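Local coordinates for protein oligogalacturonate-specific porin kdgM (Dickeya dadantii, PDB 4FQE) that forms a monomeric beta-barrel pore in the bacterial outer membrane that is specific for oligogalacturonides and is required for full virulence, at residues S106-R112 and Y132-I138; S72-P78 and Y94-N100. Residue numbers count along the deposited sequence, not the author numbering.

How the contacts relate
Both contacts are antiparallel strand pairings in the wall of one beta barrel, side by side: contact 1 joins strands 105-116 and 131-142, contact 2 joins 74-85 and 90-100. Strands 90-100 and 105-116 are neighbours, so L109 O lies 2.8 Å from G97 N and V107 O 2.9 Å from A99 N, probable hydrogen bonds that zip the two pairs together. Neither is a sealed core; each is partly buried, with an apolar face on which the same two detergent molecules lie. The polar faces differ. Contact 1 pairs arginines with threonine hydroxyls, partly through water; contact 2 has a direct E77-R96 salt bridge, with Y94 donating to the buried carboxylate, yet runs out at S72 to an exposed turn.

Contact 1: residues S106-R112 and Y132-I138; sequences SVALRYR and YTLTGNI. With C8E ((hydroxyethyloxy)tri(ethyloxy)octane), chain E; C8E ((hydroxyethyloxy)tri(ethyloxy)octane), chain H.
Build 106-112 and 132-138 as extended antiparallel strands, axes 4.6 Å apart and directions 173° apart. V107, L109 and Y111 sit opposite I138, G136 and L134 as non-hydrogen-bonded pairs. The hydrogen-bonded pairs are A108-N137 (N to O 2.9 Å, O to N 3.0 Å), R110-T135 (N to O 2.8 Å, O to N 3.0 Å) and R112-T133 (R112 N to T133 O and T133 N to R112 O, both 2.9 Å).

On the V107/L109/Y111 face, G136 has no side chain, so the surface dips beside L109 (chi1 t, chi2 p), whose CD1 reaches to 4.1 Å from L134 CG and 4.0 Å from G136 CA. L134 takes the same rotamer and sets CD1 4.0 Å from Y111 CB, while Y111 CE1 rests 3.6 Å from Y132 CB. This is the outer, apolar skin of a porin barrel wall, and detergent lies in its grooves: in the chain E molecule, C5 is 3.7 Å from Y111 CB and C10 3.7 Å from L134 CD2.

Across the sheet, facing the pore, R110 and R112 bend at chi3 (p), curling their guanidiniums beside the threonines. R110 NH2 bonds T135 OG1 at 3.2 Å. Water 1 plugs the gap, bonded to R110 NE (2.9 Å), T133 OG1 (2.8 Å) and T135 OG1 (2.6 Å); water 2 links R112 NE (3.0 Å) and T133 OG1 (2.8 Å). T135 OG1 and N137 ND2 also bond E153 and E151.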
ATOM      1  N   SER A 106       0.875  12.712   8.661  1.00 25.89           N
ATOM      2  CA  SER A 106       1.670  12.707   7.434  1.00 25.42           C
ATOM      3  C   SER A 106       0.808  12.689   6.187  1.00 24.54           C
ATOM      4  O   SER A 106      -0.342  12.231   6.199  1.00 24.39           O
ATOM      5  CB  SER A 106       2.690  11.566   7.416  1.00 25.73           C
ATOM      6  OG  SER A 106       2.075  10.329   7.681  1.00 26.71           O
ATOM      7  N   VAL A 107       1.378  13.200   5.097  1.00 24.22           N
ATOM      8  CA  VAL A 107       0.714  13.207   3.805  1.00 23.46           C
ATOM      9  C   VAL A 107       1.672  12.689   2.757  1.00 22.85           C
ATOM     10  O   VAL A 107       2.859  12.947   2.827  1.00 23.31           O
ATOM     11  CB  VAL A 107       0.153  14.594   3.447  1.00 23.72           C
ATOM     12  CG1 VAL A 107      -0.912  15.021   4.486  1.00 24.27           C
ATOM     13  CG2 VAL A 107       1.235  15.642   3.378  1.00 24.89           C
ATOM     14  N   ALA A 108       1.181  11.903   1.815  1.00 22.25           N
ATOM     15  CA  ALA A 108       2.061  11.417   0.724  1.00 21.92           C
ATOM     16  C   ALA A 108       1.347  11.506  -0.598  1.00 21.93           C
ATOM     17  O   ALA A 108       0.118  11.544  -0.655  1.00 21.98           O
ATOM     18  CB  ALA A 108       2.559  10.003   1.009  1.00 21.05           C
ATOM     19  N   LEU A 109       2.121  11.569  -1.666  1.00 22.40           N
ATOM     20  CA  LEU A 109       1.598  11.505  -2.997  1.00 22.66           C
ATOM     21  C   LEU A 109       2.515  10.565  -3.789  1.00 22.56           C
ATOM     22  O   LEU A 109       3.746  10.638  -3.687  1.00 21.77           O
ATOM     23  CB  LEU A 109       1.514  12.893  -3.627  1.00 23.51           C
ATOM     24  CG  LEU A 109       0.842  12.981  -5.001  1.00 24.15           C
ATOM     25  CD1 LEU A 109      -0.627  12.617  -4.912  1.00 24.59           C
ATOM     26  CD2 LEU A 109       1.011  14.354  -5.638  1.00 25.87           C
ATOM     27  N   ARG A 110       1.883   9.647  -4.514  1.00 22.42           N
ATOM     28  CA  ARG A 110       2.606   8.651  -5.312  1.00 22.26           C
ATOM     29  C   ARG A 110       2.139   8.706  -6.742  1.00 22.51           C
ATOM     30  O   ARG A 110       0.947   8.640  -6.987  1.00 22.27           O
ATOM     31  CB  ARG A 110       2.395   7.223  -4.762  1.00 22.18           C
ATOM     32  CG  ARG A 110       3.219   6.161  -5.547  1.00 22.63           C
ATOM     33  CD  ARG A 110       2.992   4.749  -4.998  1.00 22.88           C
ATOM     34  NE  ARG A 110       1.576   4.412  -5.145  1.00 23.92           N
ATOM     35  CZ  ARG A 110       0.982   3.350  -4.626  1.00 24.33           C
ATOM     36  NH1 ARG A 110       1.686   2.446  -3.939  1.00 24.47           N
ATOM     37  NH2 ARG A 110      -0.329   3.195  -4.804  1.00 24.70           N
ATOM     38  N   TYR A 111       3.093   8.802  -7.678  1.00 22.91           N
ATOM     39  CA  TYR A 111       2.846   8.608  -9.116  1.00 23.53           C
ATOM     40  C   TYR A 111       3.403   7.243  -9.527  1.00 22.96           C
ATOM     41  O   TYR A 111       4.575   6.956  -9.307  1.00 21.97           O
ATOM     42  CB  TYR A 111       3.485   9.727  -9.950  1.00 24.75           C
ATOM     43  CG  TYR A 111       3.407   9.503 -11.452  1.00 25.37           C
ATOM     44  CD1 TYR A 111       2.179   9.442 -12.111  1.00 25.85           C
ATOM     45  CD2 TYR A 111       4.555   9.350 -12.200  1.00 25.96           C
ATOM     46  CE1 TYR A 111       2.118   9.225 -13.471  1.00 26.98           C
ATOM     47  CE2 TYR A 111       4.504   9.126 -13.564  1.00 26.72           C
ATOM     48  CZ  TYR A 111       3.278   9.082 -14.189  1.00 27.05           C
ATOM     49  OH  TYR A 111       3.276   8.847 -15.538  1.00 28.88           O
ATOM     50  N   ARG A 112       2.526   6.394 -10.065  1.00 23.41           N
ATOM     51  CA  ARG A 112       2.882   5.029 -10.419  0.50 23.60           C
ATOM     52  C   ARG A 112       2.322   4.655 -11.793  1.00 24.11           C
ATOM     53  O   ARG A 112       1.187   4.148 -11.896  1.00 24.70           O
ATOM     54  CB  ARG A 112       2.376   4.059  -9.337  0.50 23.49           C
ATOM     55  CG  ARG A 112       2.759   2.598  -9.539  0.50 23.64           C
ATOM     56  CD  ARG A 112       2.369   1.727  -8.352  0.50 23.71           C
ATOM     57  NE  ARG A 112       0.923   1.549  -8.219  0.50 23.99           N
ATOM     58  CZ  ARG A 112       0.345   0.743  -7.334  0.50 24.16           C
ATOM     59  NH1 ARG A 112       1.085   0.031  -6.499  0.50 24.01           N
ATOM     60  NH2 ARG A 112      -0.977   0.638  -7.282  0.50 24.37           N
ATOM     61  N   TYR A 132      -1.629   5.057 -15.527  1.00 28.38           N
ATOM     62  CA  TYR A 132      -0.977   5.415 -14.300  1.00 27.60           C
ATOM     63  C   TYR A 132      -1.966   5.525 -13.168  1.00 26.78           C
ATOM     64  O   TYR A 132      -3.167   5.735 -13.393  1.00 27.18           O
ATOM     65  CB  TYR A 132      -0.212   6.732 -14.488  1.00 27.72           C
ATOM     66  CG  TYR A 132      -1.071   7.957 -14.728  1.00 28.63           C
ATOM     67  CD1 TYR A 132      -1.585   8.687 -13.656  1.00 28.33           C
ATOM     68  CD2 TYR A 132      -1.330   8.420 -16.011  1.00 29.87           C
ATOM     69  CE1 TYR A 132      -2.358   9.823 -13.858  1.00 29.08           C
ATOM     70  CE2 TYR A 132      -2.095   9.576 -16.221  1.00 30.45           C
ATOM     71  CZ  TYR A 132      -2.602  10.258 -15.142  1.00 30.22           C
ATOM     72  OH  TYR A 132      -3.372  11.399 -15.313  1.00 31.88           O
ATOM     73  N   THR A 133      -1.464   5.363 -11.953  1.00 25.88           N
ATOM     74  CA  THR A 133      -2.211   5.808 -10.789  1.00 25.87           C
ATOM     75  C   THR A 133      -1.547   6.979 -10.073  1.00 25.64           C
ATOM     76  O   THR A 133      -0.326   7.128 -10.085  1.00 25.46           O
ATOM     77  CB  THR A 133      -2.469   4.671  -9.801  1.00 25.37           C
ATOM     78  OG1 THR A 133      -1.220   4.162  -9.328  1.00 25.51           O
ATOM     79  CG2 THR A 133      -3.253   3.566 -10.497  1.00 26.03           C
ATOM     80  N   LEU A 134      -2.391   7.811  -9.464  1.00 26.29           N
ATOM     81  CA  LEU A 134      -1.946   8.891  -8.605  1.00 26.13           C
ATOM     82  C   LEU A 134      -2.696   8.688  -7.283  1.00 25.35           C
ATOM     83  O   LEU A 134      -3.944   8.684  -7.246  1.00 25.81           O
ATOM     84  CB  LEU A 134      -2.238  10.238  -9.256  1.00 27.56           C
ATOM     85  CG  LEU A 134      -1.535  11.487  -8.708  1.00 28.88           C
ATOM     86  CD1 LEU A 134      -0.025  11.423  -8.866  1.00 28.79           C
ATOM     87  CD2 LEU A 134      -2.034  12.786  -9.379  1.00 30.68           C
ATOM     88  N   THR A 135      -1.931   8.472  -6.221  1.00 24.26           N
ATOM     89  CA  THR A 135      -2.460   8.054  -4.935  1.00 23.85           C
ATOM     90  C   THR A 135      -2.038   9.088  -3.911  1.00 23.72           C
ATOM     91  O   THR A 135      -0.861   9.411  -3.795  1.00 24.46           O
ATOM     92  CB  THR A 135      -1.896   6.686  -4.541  1.00 23.49           C
ATOM     93  OG1 THR A 135      -2.154   5.757  -5.592  1.00 23.59           O
ATOM     94  CG2 THR A 135      -2.554   6.180  -3.254  1.00 23.07           C
ATOM     95  N   GLY A 136      -2.987   9.646  -3.196  1.00 23.46           N
ATOM     96  CA  GLY A 136      -2.647  10.529  -2.096  1.00 23.19           C
ATOM     97  C   GLY A 136      -3.087   9.885  -0.821  1.00 22.92           C
ATOM     98  O   GLY A 136      -4.094   9.179  -0.821  1.00 22.81           O
ATOM     99  N   ASN A 137      -2.336  10.125   0.251  1.00 22.63           N
ATOM    100  CA  ASN A 137      -2.570   9.514   1.541  1.00 22.53           C
ATOM    101  C   ASN A 137      -2.469  10.577   2.633  1.00 23.34           C
ATOM    102  O   ASN A 137      -1.550  11.420   2.620  1.00 22.79           O
ATOM    103  CB  ASN A 137      -1.524   8.470   1.829  1.00 22.30           C
ATOM    104  CG  ASN A 137      -1.686   7.236   0.966  1.00 22.35           C
ATOM    105  OD1 ASN A 137      -1.146   7.159  -0.135  1.00 22.92           O
ATOM    106  ND2 ASN A 137      -2.479   6.283   1.444  1.00 22.24           N
ATOM    107  N   ILE A 138      -3.387  10.500   3.590  1.00 23.03           N
ATOM    108  CA  ILE A 138      -3.294  11.290   4.812  1.00 23.88           C
ATOM    109  C   ILE A 138      -3.447  10.324   5.960  1.00 23.41           C
ATOM    110  O   ILE A 138      -4.402   9.521   5.981  1.00 23.12           O
ATOM    111  CB  ILE A 138      -4.401  12.343   4.941  1.00 24.73           C
ATOM    112  CG1 ILE A 138      -4.485  13.178   3.679  1.00 25.60           C
ATOM    113  CG2 ILE A 138      -4.173  13.196   6.200  1.00 25.52           C
ATOM    114  CD1 ILE A 138      -5.524  14.281   3.757  1.00 26.40           C
TER
HETATM  115  C1  C8E E 304       6.023  14.274  -4.283  1.00 62.96           C
HETATM  116  C2  C8E E 304       6.762  14.005  -5.579  1.00 65.05           C
HETATM  117  C3  C8E E 304       6.203  12.801  -6.332  1.00 63.15           C
HETATM  118  C4  C8E E 304       4.736  12.988  -6.692  1.00 62.11           C
HETATM  119  C5  C8E E 304       4.455  12.775  -8.175  1.00 61.39           C
HETATM  120  C6  C8E E 304       5.070  13.883  -9.041  1.00 61.04           C
HETATM  121  C7  C8E E 304       4.230  14.356 -10.239  1.00 61.66           C
HETATM  122  C8  C8E E 304       2.767  13.915 -10.288  1.00 60.83           C
HETATM  123  O9  C8E E 304       2.122  14.374 -11.481  1.00 63.50           O
HETATM  124  C10 C8E E 304       0.730  14.044 -11.557  1.00 67.06           C
HETATM  125  C11 C8E E 304       0.336  13.552 -12.947  1.00 70.10           C
HETATM  126  O12 C8E E 304      -1.035  13.892 -13.212  1.00 77.29           O
HETATM  127  C13 C8E E 304      -1.187  15.188 -13.811  1.00 84.43           C
HETATM  128  C14 C8E E 304      -2.517  15.851 -13.442  1.00 88.00           C
HETATM  129  O15 C8E E 304      -2.812  15.710 -12.042  1.00 87.76           O
HETATM  130  C16 C8E E 304      -4.196  15.421 -11.818  1.00 86.01           C
HETATM  131  C17 C8E E 304      -4.545  15.425 -10.326  1.00 84.51           C
HETATM  132  O18 C8E E 304      -5.750  14.681 -10.093  1.00 80.86           O
HETATM  133  C19 C8E E 304      -6.926  15.278 -10.649  1.00 81.61           C
HETATM  134  C20 C8E E 304      -7.329  14.549 -11.932  1.00 80.41           C
HETATM  135  O21 C8E E 304      -7.414  15.431 -13.060  1.00 79.45           O
HETATM  136  C1  C8E H 307       7.334   6.827 -11.933  1.00 53.60           C
HETATM  137  C2  C8E H 307       8.527   7.069 -12.822  1.00 55.77           C
HETATM  138  C3  C8E H 307       9.556   7.881 -12.052  1.00 55.74           C
HETATM  139  C4  C8E H 307      10.059   7.131 -10.826  1.00 56.31           C
HETATM  140  C5  C8E H 307      11.502   6.689 -10.970  1.00 58.51           C
HETATM  141  C6  C8E H 307      11.562   5.381 -11.743  1.00 60.66           C
HETATM  142  C7  C8E H 307      11.828   4.189 -10.837  1.00 63.39           C
HETATM  143  C8  C8E H 307      12.194   2.950 -11.651  1.00 66.74           C
HETATM  144  O9  C8E H 307      13.614   2.863 -11.802  1.00 72.38           O
HETATM  145  C10 C8E H 307      14.040   1.751 -12.599  1.00 70.27           C
HETATM  146  C11 C8E H 307      15.338   1.182 -12.025  1.00 71.30           C
HETATM  147  O12 C8E H 307      15.105   0.009 -11.247  1.00 72.87           O
HETATM  148  C13 C8E H 307      16.119  -0.280 -10.278  1.00 73.26           C
HETATM  149  C14 C8E H 307      15.808   0.419  -8.952  1.00 74.48           C
HETATM  150  O15 C8E H 307      15.870  -0.471  -7.827  1.00 75.93           O
HETATM  151  C16 C8E H 307      16.479   0.075  -6.642  1.00 73.99           C
HETATM  152  C17 C8E H 307      15.534   0.957  -5.836  1.00 69.22           C
HETATM  153  O18 C8E H 307      15.690   2.330  -6.220  1.00 67.31           O
HETATM  154  C19 C8E H 307      14.586   2.855  -6.953  1.00 67.19           C
HETATM  155  C20 C8E H 307      15.065   3.567  -8.210  1.00 69.25           C
HETATM  156  O21 C8E H 307      14.305   3.155  -9.350  1.00 72.65           O
HETATM  157  O   HOH W   1      -0.119   5.685  -7.189  1.00 35.02           O
HETATM  158  O   HOH W   2      -0.296   2.037 -10.954  1.00 38.68           O

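Contact 2: residues S72-P78 and Y94-N100; sequences SVFSIEP and YLRGRAN. With C8E ((hydroxyethyloxy)tri(ethyloxy)octane), chain H; C8E ((hydroxyethyloxy)tri(ethyloxy)octane), chain E.
Start from Y94 and follow 94-100, a strand antiparallel to 74-78 with axes 4.6 Å apart at 166°. With chi1 p, Y94 sends OH to donate to E77 OE1 at 2.8 Å. L95 pairs with P78, CD1 4.1 Å from P78 CB, on the apolar face with F74, I76 and A99. R96 pairs with E77 through backbone N to O (2.9 Å) and O to N (2.8 Å). On the polar face its NE bridges E77 OE2 at 3.1 Å, and NH1 bonds OE2 (3.3 Å) and, weakly, OE1 (3.3 Å); R26 also holds this carboxylate. G97, facing I76, leaves space for the detergent of chain E, whose C1 comes 3.4 Å from G97 CA. R98 pairs with S75 (S75 N to R98 O and R98 N to S75 O, both 3.0 Å) and extends all-t; water 3 joins S75 OG (2.8 Å) to R96 O (3.1 Å). A99 CB meets F74 CE1 at 3.7 Å. N100 catches turn residues S72 and V73, which lead into the strand: N to V73 O 2.8 Å, ND2 to S72 O 2.9 Å. Strands 74-85 and 90-100 thus form one beta hairpin of the transmembrane porin barrel.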
ATOM      1  N   SER A  72      13.693  15.961   8.473  1.00 31.75           N
ATOM      2  CA  SER A  72      12.619  15.340   9.267  1.00 31.26           C
ATOM      3  C   SER A  72      11.194  15.491   8.698  1.00 30.01           C
ATOM      4  O   SER A  72      10.271  14.752   9.080  1.00 29.61           O
ATOM      5  CB  SER A  72      12.660  15.877  10.705  1.00 32.38           C
ATOM      6  OG  SER A  72      12.328  17.252  10.774  1.00 33.72           O
ATOM      7  N   VAL A  73      11.018  16.421   7.769  1.00 29.09           N
ATOM      8  CA  VAL A  73       9.736  16.652   7.151  1.00 27.94           C
ATOM      9  C   VAL A  73       9.570  15.995   5.783  1.00 26.61           C
ATOM     10  O   VAL A  73       8.597  15.280   5.571  1.00 25.40           O
ATOM     11  CB  VAL A  73       9.463  18.161   7.020  1.00 28.82           C
ATOM     12  CG1 VAL A  73       8.115  18.404   6.361  1.00 28.20           C
ATOM     13  CG2 VAL A  73       9.514  18.843   8.402  1.00 30.23           C
ATOM     14  N   PHE A  74      10.488  16.257   4.842  1.00 26.55           N
ATOM     15  CA  PHE A  74      10.283  15.840   3.436  1.00 25.96           C
ATOM     16  C   PHE A  74      11.144  14.622   3.087  1.00 25.46           C
ATOM     17  O   PHE A  74      12.304  14.546   3.484  1.00 25.69           O
ATOM     18  CB  PHE A  74      10.608  16.998   2.454  1.00 26.90           C
ATOM     19  CG  PHE A  74       9.673  18.171   2.557  1.00 27.71           C
ATOM     20  CD1 PHE A  74       8.308  18.022   2.284  1.00 27.23           C
ATOM     21  CD2 PHE A  74      10.136  19.427   2.966  1.00 28.66           C
ATOM     22  CE1 PHE A  74       7.446  19.101   2.390  1.00 27.66           C
ATOM     23  CE2 PHE A  74       9.271  20.495   3.091  1.00 29.28           C
ATOM     24  CZ  PHE A  74       7.932  20.340   2.792  1.00 28.67           C
ATOM     25  N   SER A  75      10.566  13.671   2.350  1.00 24.69           N
ATOM     26  CA  SER A  75      11.312  12.554   1.805  1.00 24.73           C
ATOM     27  C   SER A  75      10.788  12.200   0.404  1.00 24.37           C
ATOM     28  O   SER A  75       9.672  12.537   0.047  1.00 24.18           O
ATOM     29  CB  SER A  75      11.223  11.337   2.742  1.00 24.74           C
ATOM     30  OG  SER A  75       9.884  10.901   2.867  1.00 23.86           O
ATOM     31  N   ILE A  76      11.630  11.573  -0.401  1.00 24.57           N
ATOM     32  CA  ILE A  76      11.224  11.083  -1.705  0.50 24.57           C
ATOM     33  C   ILE A  76      11.687   9.637  -1.854  1.00 24.34           C
ATOM     34  O   ILE A  76      12.800   9.291  -1.419  1.00 24.56           O
ATOM     35  CB  ILE A  76      11.788  11.937  -2.845  0.50 25.17           C
ATOM     36  CG1 ILE A  76      13.310  12.023  -2.743  0.50 25.88           C
ATOM     37  CG2 ILE A  76      11.158  13.318  -2.807  0.50 25.67           C
ATOM     38  CD1 ILE A  76      13.935  12.691  -3.931  0.50 26.88           C
ATOM     39  N   GLU A  77      10.809   8.805  -2.441  1.00 23.97           N
ATOM     40  CA  GLU A  77      10.993   7.346  -2.576  1.00 24.02           C
ATOM     41  C   GLU A  77      10.757   6.878  -4.013  1.00 24.00           C
ATOM     42  O   GLU A  77       9.617   6.710  -4.415  1.00 24.19           O
ATOM     43  CB  GLU A  77      10.035   6.595  -1.637  1.00 23.85           C
ATOM     44  CG  GLU A  77      10.093   5.060  -1.756  1.00 23.86           C
ATOM     45  CD  GLU A  77       9.000   4.361  -0.952  1.00 23.88           C
ATOM     46  OE1 GLU A  77       8.915   3.127  -1.017  1.00 24.18           O
ATOM     47  OE2 GLU A  77       8.208   5.023  -0.261  1.00 24.80           O
ATOM     48  N   PRO A  78      11.832   6.680  -4.804  1.00 24.68           N
ATOM     49  CA  PRO A  78      11.654   6.066  -6.111  1.00 24.66           C
ATOM     50  C   PRO A  78      11.560   4.570  -5.910  1.00 24.68           C
ATOM     51  O   PRO A  78      12.166   4.046  -4.982  1.00 26.18           O
ATOM     52  CB  PRO A  78      12.925   6.438  -6.865  1.00 25.61           C
ATOM     53  CG  PRO A  78      13.933   6.740  -5.819  1.00 25.74           C
ATOM     54  CD  PRO A  78      13.167   7.280  -4.656  1.00 25.40           C
ATOM     55  N   TYR A  94       7.619   3.703  -9.524  1.00 21.89           N
ATOM     56  CA  TYR A  94       6.895   4.803  -8.885  1.00 21.98           C
ATOM     57  C   TYR A  94       7.783   5.816  -8.219  1.00 22.14           C
ATOM     58  O   TYR A  94       8.943   5.545  -7.977  1.00 22.53           O
ATOM     59  CB  TYR A  94       5.900   4.258  -7.862  1.00 21.80           C
ATOM     60  CG  TYR A  94       6.503   3.574  -6.649  1.00 21.72           C
ATOM     61  CD1 TYR A  94       6.631   2.176  -6.591  1.00 21.91           C
ATOM     62  CD2 TYR A  94       6.937   4.313  -5.553  1.00 21.62           C
ATOM     63  CE1 TYR A  94       7.149   1.548  -5.460  1.00 21.71           C
ATOM     64  CE2 TYR A  94       7.477   3.689  -4.439  1.00 21.73           C
ATOM     65  CZ  TYR A  94       7.573   2.305  -4.392  1.00 21.78           C
ATOM     66  OH  TYR A  94       8.125   1.698  -3.293  1.00 21.64           O
ATOM     67  N   LEU A  95       7.212   6.978  -7.938  1.00 22.34           N
ATOM     68  CA  LEU A  95       7.840   8.008  -7.108  1.00 22.67           C
ATOM     69  C   LEU A  95       6.818   8.455  -6.045  1.00 22.46           C
ATOM     70  O   LEU A  95       5.728   8.893  -6.381  1.00 21.75           O
ATOM     71  CB  LEU A  95       8.255   9.203  -7.958  1.00 23.44           C
ATOM     72  CG  LEU A  95       9.127  10.285  -7.288  1.00 24.17           C
ATOM     73  CD1 LEU A  95      10.433   9.695  -6.764  1.00 24.54           C
ATOM     74  CD2 LEU A  95       9.443  11.438  -8.259  1.00 25.08           C
ATOM     75  N   ARG A  96       7.178   8.307  -4.776  1.00 23.03           N
ATOM     76  CA  ARG A  96       6.316   8.724  -3.670  1.00 23.91           C
ATOM     77  C   ARG A  96       7.001   9.844  -2.877  1.00 23.65           C
ATOM     78  O   ARG A  96       8.102   9.673  -2.381  1.00 23.41           O
ATOM     79  CB  ARG A  96       5.988   7.537  -2.745  1.00 25.19           C
ATOM     80  CG  ARG A  96       5.144   7.922  -1.528  1.00 26.81           C
ATOM     81  CD  ARG A  96       4.411   6.741  -0.886  1.00 28.83           C
ATOM     82  NE  ARG A  96       5.219   5.521  -0.959  1.00 32.46           N
ATOM     83  CZ  ARG A  96       4.744   4.275  -0.951  1.00 33.21           C
ATOM     84  NH1 ARG A  96       5.586   3.255  -1.034  1.00 36.49           N
ATOM     85  NH2 ARG A  96       3.438   4.033  -0.873  1.00 35.42           N
ATOM     86  N   GLY A  97       6.344  10.981  -2.768  1.00 23.68           N
ATOM     87  CA  GLY A  97       6.794  12.037  -1.873  1.00 24.51           C
ATOM     88  C   GLY A  97       6.035  12.015  -0.585  1.00 24.38           C
ATOM     89  O   GLY A  97       4.820  11.763  -0.584  1.00 24.41           O
ATOM     90  N   ARG A  98       6.729  12.292   0.513  1.00 24.90           N
ATOM     91  CA  ARG A  98       6.107  12.321   1.828  1.00 25.62           C
ATOM     92  C   ARG A  98       6.460  13.591   2.598  1.00 25.39           C
ATOM     93  O   ARG A  98       7.612  14.033   2.591  1.00 25.42           O
ATOM     94  CB  ARG A  98       6.517  11.090   2.639  1.00 26.68           C
ATOM     95  CG  ARG A  98       5.944  11.067   4.044  1.00 28.82           C
ATOM     96  CD  ARG A  98       6.391   9.851   4.843  1.00 31.47           C
ATOM     97  NE  ARG A  98       5.766   9.857   6.168  1.00 33.86           N
ATOM     98  CZ  ARG A  98       6.023   8.994   7.154  1.00 36.45           C
ATOM     99  NH1 ARG A  98       6.929   8.010   7.015  1.00 39.28           N
ATOM    100  NH2 ARG A  98       5.377   9.125   8.300  1.00 37.45           N
ATOM    101  N   ALA A  99       5.458  14.176   3.260  1.00 25.08           N
ATOM    102  CA  ALA A  99       5.677  15.309   4.169  1.00 25.98           C
ATOM    103  C   ALA A  99       5.106  14.991   5.545  1.00 26.73           C
ATOM    104  O   ALA A  99       3.919  14.738   5.660  1.00 26.00           O
ATOM    105  CB  ALA A  99       5.023  16.567   3.615  1.00 26.12           C
ATOM    106  N   ASN A 100       5.958  14.948   6.561  1.00 28.16           N
ATOM    107  CA  ASN A 100       5.488  14.935   7.947  1.00 29.69           C
ATOM    108  C   ASN A 100       5.059  16.314   8.411  1.00 30.34           C
ATOM    109  O   ASN A 100       5.886  17.161   8.767  1.00 30.80           O
ATOM    110  CB  ASN A 100       6.540  14.357   8.874  1.00 31.13           C
ATOM    111  CG  ASN A 100       6.960  12.986   8.449  1.00 31.00           C
ATOM    112  OD1 ASN A 100       6.121  12.116   8.248  1.00 32.95           O
ATOM    113  ND2 ASN A 100       8.256  12.782   8.276  1.00 31.35           N
TER
HETATM  114  C1  C8E H 307       7.334   6.827 -11.933  1.00 53.60           C
HETATM  115  C2  C8E H 307       8.527   7.069 -12.822  1.00 55.77           C
HETATM  116  C3  C8E H 307       9.556   7.881 -12.052  1.00 55.74           C
HETATM  117  C4  C8E H 307      10.059   7.131 -10.826  1.00 56.31           C
HETATM  118  C5  C8E H 307      11.502   6.689 -10.970  1.00 58.51           C
HETATM  119  C6  C8E H 307      11.562   5.381 -11.743  1.00 60.66           C
HETATM  120  C7  C8E H 307      11.828   4.189 -10.837  1.00 63.39           C
HETATM  121  C8  C8E H 307      12.194   2.950 -11.651  1.00 66.74           C
HETATM  122  O9  C8E H 307      13.614   2.863 -11.802  1.00 72.38           O
HETATM  123  C10 C8E H 307      14.040   1.751 -12.599  1.00 70.27           C
HETATM  124  C11 C8E H 307      15.338   1.182 -12.025  1.00 71.30           C
HETATM  125  O12 C8E H 307      15.105   0.009 -11.247  1.00 72.87           O
HETATM  126  C13 C8E H 307      16.119  -0.280 -10.278  1.00 73.26           C
HETATM  127  C14 C8E H 307      15.808   0.419  -8.952  1.00 74.48           C
HETATM  128  O15 C8E H 307      15.870  -0.471  -7.827  1.00 75.93           O
HETATM  129  C16 C8E H 307      16.479   0.075  -6.642  1.00 73.99           C
HETATM  130  C17 C8E H 307      15.534   0.957  -5.836  1.00 69.22           C
HETATM  131  O18 C8E H 307      15.690   2.330  -6.220  1.00 67.31           O
HETATM  132  C19 C8E H 307      14.586   2.855  -6.953  1.00 67.19           C
HETATM  133  C20 C8E H 307      15.065   3.567  -8.210  1.00 69.25           C
HETATM  134  O21 C8E H 307      14.305   3.155  -9.350  1.00 72.65           O
HETATM  135  C1  C8E E 304       6.023  14.274  -4.283  1.00 62.96           C
HETATM  136  C2  C8E E 304       6.762  14.005  -5.579  1.00 65.05           C
HETATM  137  C3  C8E E 304       6.203  12.801  -6.332  1.00 63.15           C
HETATM  138  C4  C8E E 304       4.736  12.988  -6.692  1.00 62.11           C
HETATM  139  C5  C8E E 304       4.455  12.775  -8.175  1.00 61.39           C
HETATM  140  C6  C8E E 304       5.070  13.883  -9.041  1.00 61.04           C
HETATM  141  C7  C8E E 304       4.230  14.356 -10.239  1.00 61.66           C
HETATM  142  C8  C8E E 304       2.767  13.915 -10.288  1.00 60.83           C
HETATM  143  O9  C8E E 304       2.122  14.374 -11.481  1.00 63.50           O
HETATM  144  C10 C8E E 304       0.730  14.044 -11.557  1.00 67.06           C
HETATM  145  C11 C8E E 304       0.336  13.552 -12.947  1.00 70.10           C
HETATM  146  O12 C8E E 304      -1.035  13.892 -13.212  1.00 77.29           O
HETATM  147  C13 C8E E 304      -1.187  15.188 -13.811  1.00 84.43           C
HETATM  148  C14 C8E E 304      -2.517  15.851 -13.442  1.00 88.00           C
HETATM  149  O15 C8E E 304      -2.812  15.710 -12.042  1.00 87.76           O
HETATM  150  C16 C8E E 304      -4.196  15.421 -11.818  1.00 86.01           C
HETATM  151  C17 C8E E 304      -4.545  15.425 -10.326  1.00 84.51           C
HETATM  152  O18 C8E E 304      -5.750  14.681 -10.093  1.00 80.86           O
HETATM  153  C19 C8E E 304      -6.926  15.278 -10.649  1.00 81.61           C
HETATM  154  C20 C8E E 304      -7.329  14.549 -11.932  1.00 80.41           C
HETATM  155  O21 C8E E 304      -7.414  15.431 -13.060  1.00 79.45           O
HETATM  156  O   HOH W   3       9.111   9.487   0.544  1.00 38.55           O